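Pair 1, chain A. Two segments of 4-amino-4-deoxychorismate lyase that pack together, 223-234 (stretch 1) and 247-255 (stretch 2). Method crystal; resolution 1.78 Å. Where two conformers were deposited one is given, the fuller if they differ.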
# COMPACT_ATOMS: atom_id res chain seq x y z
N THR A 223 -5.06 -24.23 -8.35
CA THR A 223 -3.63 -24.41 -8.04
C THR A 223 -2.78 -24.01 -9.26
O THR A 223 -3.31 -23.82 -10.38
CB THR A 223 -3.34 -25.87 -7.70
OG1 THR A 223 -3.71 -26.65 -8.83
CG2 THR A 223 -4.17 -26.33 -6.50
N LYS A 224 -1.47 -23.92 -9.07
CA LYS A 224 -0.54 -23.60 -10.16
C LYS A 224 -0.59 -24.70 -11.23
O LYS A 224 -0.51 -24.43 -12.43
CB LYS A 224 0.89 -23.41 -9.66
CG LYS A 224 1.85 -22.89 -10.72
CD LYS A 224 3.22 -22.59 -10.14
CE LYS A 224 4.13 -22.01 -11.21
NZ LYS A 224 5.58 -22.22 -10.91
N LYS A 225 -0.75 -25.93 -10.76
CA LYS A 225 -0.87 -27.09 -11.64
C LYS A 225 -2.09 -26.98 -12.57
O LYS A 225 -2.00 -27.39 -13.73
CB LYS A 225 -0.93 -28.39 -10.84
CG LYS A 225 -0.99 -29.65 -11.74
CD LYS A 225 -0.96 -30.95 -10.95
CE LYS A 225 -1.47 -32.14 -11.80
NZ LYS A 225 -0.95 -32.15 -13.19
N ARG A 226 -3.21 -26.45 -12.09
CA ARG A 226 -4.37 -26.19 -12.99
C ARG A 226 -4.04 -25.24 -14.12
O ARG A 226 -4.50 -25.44 -15.25
CB ARG A 226 -5.57 -25.63 -12.23
CG ARG A 226 -6.19 -26.58 -11.24
CD ARG A 226 -6.71 -27.82 -11.90
NE ARG A 226 -7.61 -27.53 -13.01
CZ ARG A 226 -8.94 -27.38 -12.91
NH1 ARG A 226 -9.57 -27.49 -11.74
NH2 ARG A 226 -9.65 -27.13 -14.01
N ILE A 227 -3.26 -24.20 -13.83
CA ILE A 227 -2.87 -23.24 -14.86
C ILE A 227 -1.96 -23.92 -15.86
O ILE A 227 -2.16 -23.83 -17.08
CB ILE A 227 -2.16 -21.99 -14.28
CG1 ILE A 227 -3.00 -21.33 -13.22
CG2 ILE A 227 -1.89 -20.98 -15.35
CD1 ILE A 227 -2.18 -20.33 -12.37
N GLU A 228 -0.96 -24.63 -15.35
CA GLU A 228 0.04 -25.29 -16.20
C GLU A 228 -0.61 -26.26 -17.17
O GLU A 228 -0.17 -26.40 -18.31
CB GLU A 228 1.10 -25.97 -15.33
CG GLU A 228 1.93 -24.91 -14.58
CD GLU A 228 2.84 -25.44 -13.50
OE1 GLU A 228 2.65 -26.58 -13.01
OE2 GLU A 228 3.75 -24.69 -13.11
N ASP A 229 -1.66 -26.94 -16.70
CA ASP A 229 -2.43 -27.89 -17.51
C ASP A 229 -3.56 -27.30 -18.38
O ASP A 229 -4.20 -28.04 -19.11
CB ASP A 229 -3.02 -29.00 -16.61
CG ASP A 229 -1.96 -29.93 -16.02
OD1 ASP A 229 -0.76 -29.85 -16.41
OD2 ASP A 229 -2.32 -30.74 -15.13
N ALA A 230 -3.78 -25.99 -18.32
CA ALA A 230 -4.86 -25.34 -19.09
C ALA A 230 -4.65 -25.38 -20.60
O ALA A 230 -3.52 -25.39 -21.06
CB ALA A 230 -5.01 -23.87 -18.64
N ASP A 231 -5.74 -25.35 -21.37
CA ASP A 231 -5.67 -25.22 -22.82
C ASP A 231 -5.30 -23.80 -23.22
O ASP A 231 -4.52 -23.59 -24.17
CB ASP A 231 -6.99 -25.66 -23.49
CG ASP A 231 -7.27 -27.15 -23.32
OD1 ASP A 231 -6.29 -27.94 -23.27
OD2 ASP A 231 -8.46 -27.53 -23.22
N ALA A 232 -5.87 -22.83 -22.50
CA ALA A 232 -5.55 -21.42 -22.69
C ALA A 232 -5.75 -20.71 -21.39
O ALA A 232 -6.47 -21.20 -20.52
CB ALA A 232 -6.43 -20.77 -23.73
N VAL A 233 -5.13 -19.54 -21.32
CA VAL A 233 -5.14 -18.70 -20.15
C VAL A 233 -5.25 -17.29 -20.67
O VAL A 233 -4.58 -16.91 -21.65
CB VAL A 233 -3.86 -18.79 -19.31
CG1 VAL A 233 -3.93 -17.87 -18.11
CG2 VAL A 233 -3.60 -20.27 -18.84
N PHE A 234 -6.05 -16.48 -19.98
CA PHE A 234 -6.20 -15.05 -20.40
C PHE A 234 -6.56 -14.15 -19.22
O PHE A 234 -6.97 -14.61 -18.15
CB PHE A 234 -7.20 -14.89 -21.57
CG PHE A 234 -8.65 -15.14 -21.21
CD1 PHE A 234 -9.43 -14.13 -20.65
CD2 PHE A 234 -9.22 -16.39 -21.41
CE1 PHE A 234 -10.77 -14.36 -20.35
CE2 PHE A 234 -10.57 -16.64 -21.10
CZ PHE A 234 -11.34 -15.64 -20.58
N SER A 247 2.50 -17.35 -21.83
CA SER A 247 3.28 -18.20 -20.94
C SER A 247 3.18 -17.80 -19.48
O SER A 247 2.97 -16.63 -19.18
CB SER A 247 4.75 -18.20 -21.35
OG SER A 247 5.36 -16.91 -21.28
N LEU A 248 3.40 -18.80 -18.61
CA LEU A 248 3.60 -18.59 -17.17
C LEU A 248 4.91 -19.30 -16.80
O LEU A 248 5.01 -20.51 -16.97
CB LEU A 248 2.46 -19.17 -16.34
CG LEU A 248 2.65 -19.15 -14.82
CD1 LEU A 248 2.85 -17.69 -14.24
CD2 LEU A 248 1.54 -19.90 -14.13
N ASP A 249 5.90 -18.55 -16.30
CA ASP A 249 7.21 -19.11 -15.96
C ASP A 249 7.74 -19.85 -17.20
O ASP A 249 7.80 -19.27 -18.29
CB ASP A 249 7.07 -19.99 -14.71
CG ASP A 249 6.49 -19.23 -13.52
OD1 ASP A 249 6.95 -18.10 -13.28
OD2 ASP A 249 5.61 -19.76 -12.80
N ASN A 250 8.08 -21.13 -17.07
CA ASN A 250 8.54 -21.91 -18.22
C ASN A 250 7.45 -22.78 -18.86
O ASN A 250 7.68 -23.93 -19.21
CB ASN A 250 9.74 -22.76 -17.84
CG ASN A 250 9.41 -23.87 -16.86
OD1 ASN A 250 8.87 -23.63 -15.77
ND2 ASN A 250 9.75 -25.11 -17.25
N ILE A 251 6.27 -22.22 -19.07
CA ILE A 251 5.17 -22.98 -19.64
C ILE A 251 4.53 -22.11 -20.70
O ILE A 251 4.06 -21.01 -20.40
CB ILE A 251 4.17 -23.41 -18.55
CG1 ILE A 251 4.89 -24.25 -17.48
CG2 ILE A 251 3.01 -24.21 -19.16
CD1 ILE A 251 4.52 -23.94 -16.08
N ILE A 252 4.54 -22.60 -21.94
CA ILE A 252 3.98 -21.91 -23.10
C ILE A 252 2.59 -22.48 -23.35
O ILE A 252 2.42 -23.71 -23.32
CB ILE A 252 4.84 -22.13 -24.37
CG1 ILE A 252 6.32 -21.87 -24.08
CG2 ILE A 252 4.39 -21.23 -25.50
CD1 ILE A 252 6.62 -20.43 -23.75
N PHE A 253 1.62 -21.61 -23.61
CA PHE A 253 0.27 -21.98 -23.96
C PHE A 253 -0.07 -21.63 -25.40
O PHE A 253 0.46 -20.66 -25.97
CB PHE A 253 -0.71 -21.21 -23.08
CG PHE A 253 -0.47 -21.38 -21.60
CD1 PHE A 253 -0.82 -22.57 -20.98
CD2 PHE A 253 0.07 -20.36 -20.85
CE1 PHE A 253 -0.61 -22.75 -19.63
CE2 PHE A 253 0.28 -20.52 -19.50
CZ PHE A 253 -0.05 -21.74 -18.90
N GLU A 254 -1.00 -22.39 -25.98
CA GLU A 254 -1.72 -21.96 -27.15
C GLU A 254 -2.54 -20.71 -26.78
O GLU A 254 -3.25 -20.72 -25.76
CB GLU A 254 -2.64 -23.08 -27.66
CG GLU A 254 -3.57 -22.68 -28.78
CD GLU A 254 -2.84 -22.10 -29.97
OE1 GLU A 254 -1.98 -22.82 -30.56
OE2 GLU A 254 -3.10 -20.93 -30.32
N VAL A 255 -2.43 -19.65 -27.58
CA VAL A 255 -3.11 -18.38 -27.30
C VAL A 255 -4.50 -18.26 -27.92
O VAL A 255 -5.30 -17.42 -27.50
CB VAL A 255 -2.24 -17.17 -27.70
CG1 VAL A 255 -0.97 -17.15 -26.84
CG2 VAL A 255 -1.92 -17.17 -29.18
O HOH W 1 -2.01 -24.52 -24.45
O HOH W 2 -3.45 -19.00 -23.64
O HOH W 3 -5.13 -16.67 -24.52

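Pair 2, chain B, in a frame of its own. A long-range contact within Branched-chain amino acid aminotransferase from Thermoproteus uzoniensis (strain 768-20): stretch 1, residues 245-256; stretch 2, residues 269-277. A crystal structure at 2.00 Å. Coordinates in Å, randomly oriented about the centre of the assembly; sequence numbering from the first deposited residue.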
# COMPACT_ATOMS: atom_id res chain seq x y z
N THR B 245 7.57 -14.57 6.06
CA THR B 245 6.97 -14.58 4.74
C THR B 245 6.33 -15.97 4.42
O THR B 245 6.60 -16.95 5.03
CB THR B 245 8.01 -14.32 3.70
OG1 THR B 245 8.97 -15.34 3.81
CG2 THR B 245 8.68 -13.00 3.97
N ARG B 246 5.52 -15.98 3.39
CA ARG B 246 5.10 -17.17 2.79
C ARG B 246 6.24 -18.18 2.41
O ARG B 246 6.13 -19.32 2.74
CB ARG B 246 4.27 -16.75 1.64
CG ARG B 246 3.81 -17.76 0.63
CD ARG B 246 3.10 -16.86 -0.41
NE ARG B 246 2.08 -17.67 -0.81
CZ ARG B 246 0.84 -17.39 -1.08
NH1 ARG B 246 0.36 -16.16 -1.32
NH2 ARG B 246 0.17 -18.51 -1.25
N GLU B 247 7.29 -17.71 1.76
CA GLU B 247 8.52 -18.48 1.51
C GLU B 247 9.15 -19.18 2.72
O GLU B 247 9.48 -20.34 2.64
CB GLU B 247 9.59 -17.65 0.73
CG GLU B 247 9.00 -17.01 -0.57
CD GLU B 247 8.68 -15.60 -0.32
OE1 GLU B 247 7.62 -15.35 0.30
OE2 GLU B 247 9.53 -14.79 -0.71
N GLU B 248 9.18 -18.55 3.86
CA GLU B 248 9.71 -19.12 5.11
C GLU B 248 8.72 -20.14 5.63
O GLU B 248 9.11 -21.09 6.28
CB GLU B 248 9.95 -18.04 6.18
CG GLU B 248 10.99 -17.04 5.76
CD GLU B 248 11.09 -15.89 6.70
OE1 GLU B 248 10.01 -15.39 7.14
OE2 GLU B 248 12.27 -15.43 6.96
N LEU B 249 7.45 -19.97 5.34
CA LEU B 249 6.50 -21.00 5.79
C LEU B 249 6.68 -22.35 4.96
O LEU B 249 6.67 -23.51 5.51
CB LEU B 249 5.09 -20.52 5.55
CG LEU B 249 4.05 -20.46 6.68
CD1 LEU B 249 2.68 -20.40 6.01
CD2 LEU B 249 4.11 -21.60 7.67
N TYR B 250 6.71 -22.16 3.64
CA TYR B 250 6.88 -23.22 2.64
C TYR B 250 8.13 -24.04 2.92
O TYR B 250 8.13 -25.24 2.64
CB TYR B 250 6.95 -22.59 1.26
CG TYR B 250 5.63 -22.18 0.57
CD1 TYR B 250 4.39 -22.15 1.26
CD2 TYR B 250 5.64 -21.81 -0.72
CE1 TYR B 250 3.22 -21.76 0.61
CE2 TYR B 250 4.54 -21.39 -1.38
CZ TYR B 250 3.29 -21.43 -0.71
OH TYR B 250 2.21 -21.02 -1.41
N ALA B 251 9.22 -23.37 3.29
CA ALA B 251 10.55 -23.88 3.60
C ALA B 251 10.82 -24.21 5.05
O ALA B 251 11.90 -24.61 5.41
CB ALA B 251 11.59 -22.85 3.15
N ALA B 252 9.87 -23.98 5.95
CA ALA B 252 10.13 -24.26 7.34
C ALA B 252 10.44 -25.73 7.61
O ALA B 252 9.89 -26.59 6.96
CB ALA B 252 8.89 -23.90 8.23
N ASP B 253 11.27 -25.96 8.62
CA ASP B 253 11.46 -27.29 9.21
C ASP B 253 10.24 -27.81 9.93
O ASP B 253 9.96 -29.01 9.88
CB ASP B 253 12.66 -27.27 10.17
CG ASP B 253 13.97 -26.83 9.46
OD1 ASP B 253 14.11 -27.18 8.28
OD2 ASP B 253 14.79 -26.10 10.05
N GLU B 254 9.47 -26.90 10.48
CA GLU B 254 8.23 -27.20 11.23
C GLU B 254 7.40 -25.97 11.34
O GLU B 254 7.89 -24.83 11.17
CB GLU B 254 8.41 -27.66 12.73
CG GLU B 254 9.60 -28.44 13.14
CD GLU B 254 9.63 -28.74 14.63
OE1 GLU B 254 8.53 -28.99 15.26
OE2 GLU B 254 10.78 -28.81 15.13
N ALA B 255 6.13 -26.21 11.64
CA ALA B 255 5.10 -25.16 11.81
C ALA B 255 3.96 -25.67 12.66
O ALA B 255 3.65 -26.87 12.69
CB ALA B 255 4.54 -24.66 10.48
N PHE B 256 3.44 -24.76 13.44
CA PHE B 256 2.29 -25.03 14.29
C PHE B 256 1.47 -23.78 14.62
O PHE B 256 1.96 -22.66 14.69
CB PHE B 256 2.70 -25.77 15.57
CG PHE B 256 3.66 -25.07 16.49
CD1 PHE B 256 5.02 -25.12 16.27
CD2 PHE B 256 3.22 -24.39 17.63
CE1 PHE B 256 5.96 -24.55 17.17
CE2 PHE B 256 4.14 -23.84 18.51
CZ PHE B 256 5.50 -23.85 18.26
N GLU B 269 0.89 -29.58 6.37
CA GLU B 269 0.75 -29.23 4.98
C GLU B 269 0.36 -27.80 4.87
O GLU B 269 -0.49 -27.33 5.61
CB GLU B 269 -0.19 -30.14 4.28
CG GLU B 269 0.00 -30.15 2.82
CD GLU B 269 -1.26 -30.72 2.16
OE1 GLU B 269 -1.32 -31.92 2.01
OE2 GLU B 269 -2.19 -29.97 1.79
N ILE B 270 1.08 -27.07 4.03
CA ILE B 270 0.77 -25.71 3.65
C ILE B 270 0.84 -25.57 2.15
O ILE B 270 1.93 -25.61 1.56
CB ILE B 270 1.72 -24.68 4.28
CG1 ILE B 270 1.66 -24.73 5.79
CG2 ILE B 270 1.33 -23.31 3.83
N ASP B 271 -0.31 -25.25 1.54
CA ASP B 271 -0.48 -25.10 0.04
C ASP B 271 0.10 -26.29 -0.65
O ASP B 271 0.84 -26.12 -1.60
CB ASP B 271 0.02 -23.79 -0.61
CG ASP B 271 -0.48 -22.49 0.09
OD1 ASP B 271 -1.37 -22.56 0.90
OD2 ASP B 271 0.03 -21.40 -0.20
N GLY B 272 -0.20 -27.51 -0.15
CA GLY B 272 0.37 -28.77 -0.72
C GLY B 272 1.81 -29.15 -0.36
O GLY B 272 2.18 -30.26 -0.52
N ARG B 273 2.59 -28.23 0.18
CA ARG B 273 3.98 -28.44 0.65
C ARG B 273 3.93 -29.11 2.02
O ARG B 273 3.51 -28.51 3.06
CB ARG B 273 4.74 -27.12 0.80
CG ARG B 273 5.53 -26.48 -0.37
CD ARG B 273 4.60 -25.72 -1.23
NE ARG B 273 5.02 -24.85 -2.30
CZ ARG B 273 4.08 -24.37 -3.15
NH1 ARG B 273 2.80 -24.67 -2.94
NH2 ARG B 273 4.37 -23.53 -4.15
N VAL B 274 4.42 -30.35 2.03
CA VAL B 274 4.47 -31.20 3.20
C VAL B 274 5.46 -30.70 4.23
O VAL B 274 6.51 -30.22 3.87
CB VAL B 274 4.74 -32.66 2.84
CG1 VAL B 274 5.00 -33.52 4.13
CG2 VAL B 274 3.53 -33.16 2.02
N LEU B 275 5.08 -30.72 5.51
CA LEU B 275 6.05 -30.44 6.57
C LEU B 275 5.93 -31.58 7.52
O LEU B 275 4.81 -31.99 7.85
CB LEU B 275 5.84 -29.08 7.27
CG LEU B 275 5.54 -27.85 6.37
CD1 LEU B 275 5.01 -26.74 7.27
CD2 LEU B 275 6.71 -27.30 5.58
N GLN B 276 7.08 -32.06 8.02
CA GLN B 276 7.15 -33.08 9.10
C GLN B 276 6.34 -32.67 10.35
O GLN B 276 6.34 -31.48 10.71
CB GLN B 276 8.63 -33.33 9.53
CG GLN B 276 9.16 -32.29 10.58
CD GLN B 276 10.55 -32.49 11.19
OE1 GLN B 276 10.88 -33.57 11.80
NE2 GLN B 276 11.36 -31.40 11.12
N ARG B 277 5.70 -33.61 11.06
CA ARG B 277 5.25 -33.28 12.43
C ARG B 277 6.55 -33.27 13.32
O ARG B 277 7.11 -34.35 13.59
CB ARG B 277 4.21 -34.29 12.90
CG ARG B 277 3.64 -34.12 14.31
CD ARG B 277 2.63 -35.24 14.63
NE ARG B 277 2.10 -35.16 16.00
O HOH W 4 9.47 -30.29 7.34
O HOH W 5 5.26 -28.89 10.92

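Pair 1 and pair 2 share one backbone arrangement; 14 central residues superpose with an RMSD of 0.6 Å. In each, a short helix leads through a turn into a strand, and a beta hairpin turn packs against it. The nearest CA atoms pair Glu A228 with Ile A251 and Tyr B250 with Arg B273. Further along they pair Ala A232 with Glu A254 but Glu B254 with Leu B275.

Both helices begin with a threonine N-cap. Thr A223 OG1 accepts a weak bond from Arg A226 N at 3.3 Å, and Thr B245 OG1 accepts from Glu B248 N at 3.2 Å. The hairpin turns differ in type: II' from Leu A248 to Ile A251, I' from Ile B270 to Arg B273. The matched CA atoms deviate most here, by 1.1 Å at Asp A249 = Asp B271 and 1.2 Å at Asn A250 = Gly B272.

The central apolar position is Phe A253 in pair 1 and Leu B275 in pair 2. Val A233 CG2 sits over one face of the Phe A253 ring, 3.8 Å from its centroid. In pair 2 the smaller Ala B255 meets a smaller partner, with CB 3.9 Å from Leu B275 CD1. Next to this, Ile A227 CG2 packs on Leu A248 CD2 at 3.8 Å. The matched Leu B249 CD1 packs on Ile B270 CG2 at 3.9 Å.

A basic residue on the helix reaches the turn aspartate in both. Lys A224 NZ forms a salt bridge with Asp A249 OD2 at 3.1 Å; its hydrogen bond is weak. Arg B246 NH2 does the same with Asp B271 OD2, also at 3.1 Å and weak. Pair 2 adds a short bond from Tyr B250 OH to Asp B271 OD2, 2.5 Å.

The clearest change is at Glu A228 = Tyr B250 and Ile A251 = Arg B273. In pair 1, Glu A228 CG and OE2 lie 3.1 and 3.2 Å from Ile A251 CD1, a tight fit in the one conformer given of two. In pair 2 the Arg B273 guanidinium lies flat on the Tyr B250 ring, with centres 4.0 Å apart. Tyr B250 alone has 114 Å² covered, against 57 Å² for Glu A228. The total buried area is 561 Å² in pair 2 and 470 Å² in pair 1.

Water joins the far ends alike. Water 1 links Asp A231 O to Glu A254 N, and water 4 links Asp B253 O to Gln B276 N. Pair 2 also has a direct bond there, from Gln B276 NE2 to Asp B253 O at 3.0 Å.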